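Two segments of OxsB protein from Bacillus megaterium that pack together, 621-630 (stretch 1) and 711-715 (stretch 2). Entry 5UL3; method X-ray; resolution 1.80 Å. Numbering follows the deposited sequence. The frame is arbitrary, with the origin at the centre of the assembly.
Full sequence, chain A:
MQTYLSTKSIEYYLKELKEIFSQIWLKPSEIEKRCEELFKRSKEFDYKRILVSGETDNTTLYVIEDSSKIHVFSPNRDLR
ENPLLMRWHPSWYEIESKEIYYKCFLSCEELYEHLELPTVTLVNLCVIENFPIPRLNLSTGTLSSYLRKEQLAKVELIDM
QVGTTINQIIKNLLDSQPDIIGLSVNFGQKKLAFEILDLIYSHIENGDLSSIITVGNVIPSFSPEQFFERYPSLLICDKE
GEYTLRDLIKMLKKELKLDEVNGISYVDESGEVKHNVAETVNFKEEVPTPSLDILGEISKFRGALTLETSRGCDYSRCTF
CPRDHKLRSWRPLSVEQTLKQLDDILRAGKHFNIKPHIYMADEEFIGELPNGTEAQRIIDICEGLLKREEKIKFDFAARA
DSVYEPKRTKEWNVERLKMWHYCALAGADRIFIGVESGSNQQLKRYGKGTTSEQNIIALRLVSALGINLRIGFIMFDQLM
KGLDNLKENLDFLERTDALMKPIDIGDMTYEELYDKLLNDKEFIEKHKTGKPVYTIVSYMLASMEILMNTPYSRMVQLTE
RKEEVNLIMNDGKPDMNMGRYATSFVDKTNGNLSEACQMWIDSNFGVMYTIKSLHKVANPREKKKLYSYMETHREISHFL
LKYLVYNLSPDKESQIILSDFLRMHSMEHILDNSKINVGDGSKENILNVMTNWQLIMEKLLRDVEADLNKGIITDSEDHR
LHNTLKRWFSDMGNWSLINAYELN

Stretch 1 (621-630) REKKKLYSYM
Stretch 2, residues 711-715: GIITD

A single carboxylate accepts both direct hydrogen bonds across this contact: Glu622, on a helix, grips Thr714, in an irregular segment, with both of its oxygens at once. Thr714 N donates to Glu622 OE1 at 3.0 Å, with an N-H...O angle of 145°, while Thr714 OG1 donates to Glu622 OE2 at 2.7 Å. The general principle is that a carboxylate, with two acceptors in one plane, can take the backbone amide and the side-chain hydroxyl of the same residue, and so join an irregular segment to a helix.

Residues 621-630 are helical throughout, within a helix that extends beyond both ends, with i to i+4 bonds such as Leu626 N to Glu622 O at 2.8 Å. The partner segment begins at Gly711, which ends a preceding helix in a Schellman motif at phi/psi 79/11; a CB here would jam against the preceding carbonyl oxygen, so glycine suits the turn. Ile712 keeps -71/-34, after which Ile713 (-120/156), Thr714 (-110/132) and Asp715 (-80/166) are extended. The closest CA atoms across the contact are those of Glu622 and Ile713, 5.7 Å apart.

Glu622 points its CA-to-CB bond toward the loop and reaches out with chi1 m and chi2 t, chi3 being 15°. Its CG lies 3.3 Å from Ile712 O and its CD 3.6 Å from Ile713 CA, so the side chain lies close along the backbone before its carboxylate meets Thr714. Chi1 m (-54°) places the threonine hydroxyl for its bond. A water extends the link, donating to Glu622 OE1 at 2.8 Å and to Thr714 O at 2.7 Å.

Beside this polar clasp, buried Ile713 makes most of the apolar contacts. Its CA-to-CB bond runs sideways, and chi1 p with chi2 t carries CD1 to the helix residues one and two turns beyond Glu622: 4.3 Å from Leu626 CD2 (chi1 m, chi2 t), and 3.8 Å from Tyr629 CE2. Tyr629, chi1 m and chi2 -31°, receives that methyl at its ring edge, its OH 3.6 Å from Ile713 CD1 and hydrogen-bonded elsewhere in the structure.

Lys625 lays its aliphatic chain (chi1 t, chi2 p, chi3 p, chi4 t) against both isoleucines: CG is 3.8 Å from Ile713 CG2, and CE 4.3 Å from CG2 of the exposed Ile712 (chi1 m, chi2 t). Altogether 306 Å² is buried, just over half of it on Glu622 and Ile713.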

# COMPACT_ATOMS: atom_id res chain seq x y z
N ARG A 621 22.62 16.93 -15.52
CA ARG A 621 23.82 16.21 -15.90
C ARG A 621 24.34 15.34 -14.76
O ARG A 621 24.77 14.20 -14.98
CB ARG A 621 24.87 17.24 -16.37
CG ARG A 621 26.15 16.65 -16.92
CD ARG A 621 26.98 17.76 -17.61
NE ARG A 621 28.31 17.31 -18.04
CZ ARG A 621 28.56 16.66 -19.17
NH1 ARG A 621 27.57 16.34 -19.99
NH2 ARG A 621 29.81 16.32 -19.47
N GLU A 622 24.33 15.87 -13.52
CA GLU A 622 24.71 15.05 -12.37
C GLU A 622 23.70 13.93 -12.13
O GLU A 622 24.08 12.83 -11.72
CB GLU A 622 24.83 15.93 -11.11
CG GLU A 622 26.02 16.92 -11.14
CD GLU A 622 26.34 17.50 -9.77
OE1 GLU A 622 25.86 16.96 -8.76
OE2 GLU A 622 27.11 18.50 -9.70
N LYS A 623 22.42 14.20 -12.39
CA LYS A 623 21.41 13.16 -12.23
C LYS A 623 21.74 11.94 -13.07
O LYS A 623 21.69 10.80 -12.59
CB LYS A 623 20.03 13.70 -12.60
CG LYS A 623 19.09 13.84 -11.43
CD LYS A 623 17.64 13.83 -11.88
CE LYS A 623 16.69 14.09 -10.73
NZ LYS A 623 16.74 15.52 -10.29
N LYS A 624 22.13 12.17 -14.33
CA LYS A 624 22.46 11.04 -15.19
C LYS A 624 23.74 10.35 -14.73
O LYS A 624 23.84 9.12 -14.82
CB LYS A 624 22.54 11.52 -16.64
CG LYS A 624 21.20 12.07 -17.12
CD LYS A 624 21.22 12.58 -18.57
CE LYS A 624 19.79 12.93 -19.06
NZ LYS A 624 19.18 14.23 -18.53
N LYS A 625 24.71 11.10 -14.22
CA LYS A 625 25.93 10.49 -13.70
C LYS A 625 25.63 9.60 -12.49
O LYS A 625 26.02 8.43 -12.44
CB LYS A 625 26.94 11.60 -13.35
CG LYS A 625 28.28 11.10 -12.84
CD LYS A 625 28.97 10.20 -13.83
CE LYS A 625 29.52 10.96 -15.02
NZ LYS A 625 30.34 10.08 -15.89
N LEU A 626 24.90 10.14 -11.51
CA LEU A 626 24.52 9.38 -10.33
C LEU A 626 23.67 8.17 -10.70
O LEU A 626 23.78 7.10 -10.08
CB LEU A 626 23.76 10.27 -9.36
CG LEU A 626 24.56 11.42 -8.75
CD1 LEU A 626 23.66 12.49 -8.14
CD2 LEU A 626 25.52 10.87 -7.70
N TYR A 627 22.79 8.32 -11.69
CA TYR A 627 21.99 7.17 -12.12
C TYR A 627 22.88 6.09 -12.71
O TYR A 627 22.65 4.89 -12.47
CB TYR A 627 20.93 7.62 -13.12
CG TYR A 627 19.84 6.56 -13.32
CD1 TYR A 627 18.77 6.48 -12.44
CD2 TYR A 627 19.90 5.68 -14.38
CE1 TYR A 627 17.78 5.52 -12.62
CE2 TYR A 627 18.91 4.71 -14.57
CZ TYR A 627 17.86 4.65 -13.69
OH TYR A 627 16.88 3.70 -13.86
N SER A 628 23.93 6.48 -13.45
CA SER A 628 24.81 5.48 -14.03
C SER A 628 25.53 4.69 -12.95
O SER A 628 25.77 3.49 -13.12
CB SER A 628 25.80 6.14 -15.00
OG SER A 628 26.97 6.59 -14.32
N TYR A 629 25.89 5.34 -11.84
CA TYR A 629 26.42 4.59 -10.69
C TYR A 629 25.41 3.55 -10.21
O TYR A 629 25.76 2.40 -9.95
CB TYR A 629 26.73 5.51 -9.52
CG TYR A 629 27.67 6.67 -9.78
CD1 TYR A 629 28.68 6.59 -10.72
CD2 TYR A 629 27.53 7.82 -9.05
CE1 TYR A 629 29.55 7.71 -10.92
CE2 TYR A 629 28.36 8.90 -9.23
CZ TYR A 629 29.37 8.84 -10.17
OH TYR A 629 30.18 9.96 -10.30
N MET A 630 24.15 3.97 -10.06
CA MET A 630 23.12 3.04 -9.59
C MET A 630 22.93 1.88 -10.56
O MET A 630 22.75 0.74 -10.13
CB MET A 630 21.82 3.80 -9.35
CG MET A 630 21.85 4.58 -8.05
SD MET A 630 20.36 5.57 -7.78
CE MET A 630 20.70 6.89 -8.87
N GLY A 711 34.69 17.62 -8.89
CA GLY A 711 33.55 18.50 -9.01
C GLY A 711 32.53 18.10 -10.05
O GLY A 711 31.65 18.90 -10.38
N ILE A 712 32.65 16.89 -10.61
CA ILE A 712 31.67 16.40 -11.59
C ILE A 712 30.35 16.09 -10.90
O ILE A 712 29.27 16.33 -11.48
CB ILE A 712 32.26 15.21 -12.34
CG1 ILE A 712 33.38 15.71 -13.26
CG2 ILE A 712 31.17 14.44 -13.15
CD1 ILE A 712 34.14 14.64 -13.96
N ILE A 713 30.38 15.61 -9.66
CA ILE A 713 29.17 15.53 -8.85
C ILE A 713 29.38 16.37 -7.60
O ILE A 713 30.51 16.62 -7.17
CB ILE A 713 28.81 14.07 -8.48
CG1 ILE A 713 29.92 13.44 -7.67
CG2 ILE A 713 28.53 13.24 -9.73
CD1 ILE A 713 29.65 11.97 -7.30
N THR A 714 28.27 16.81 -7.01
CA THR A 714 28.28 17.69 -5.86
C THR A 714 27.81 16.95 -4.62
O THR A 714 26.78 16.27 -4.66
CB THR A 714 27.37 18.91 -6.08
OG1 THR A 714 27.74 19.57 -7.30
CG2 THR A 714 27.51 19.87 -4.92
N ASP A 715 28.55 17.09 -3.53
CA ASP A 715 28.21 16.44 -2.27
C ASP A 715 27.13 17.22 -1.54
O ASP A 715 26.84 18.38 -1.86
CB ASP A 715 29.44 16.34 -1.36
CG ASP A 715 29.42 15.10 -0.47
OD1 ASP A 715 28.31 14.57 -0.19
OD2 ASP A 715 30.52 14.66 -0.05
O HOH W 1 24.89 15.55 -6.52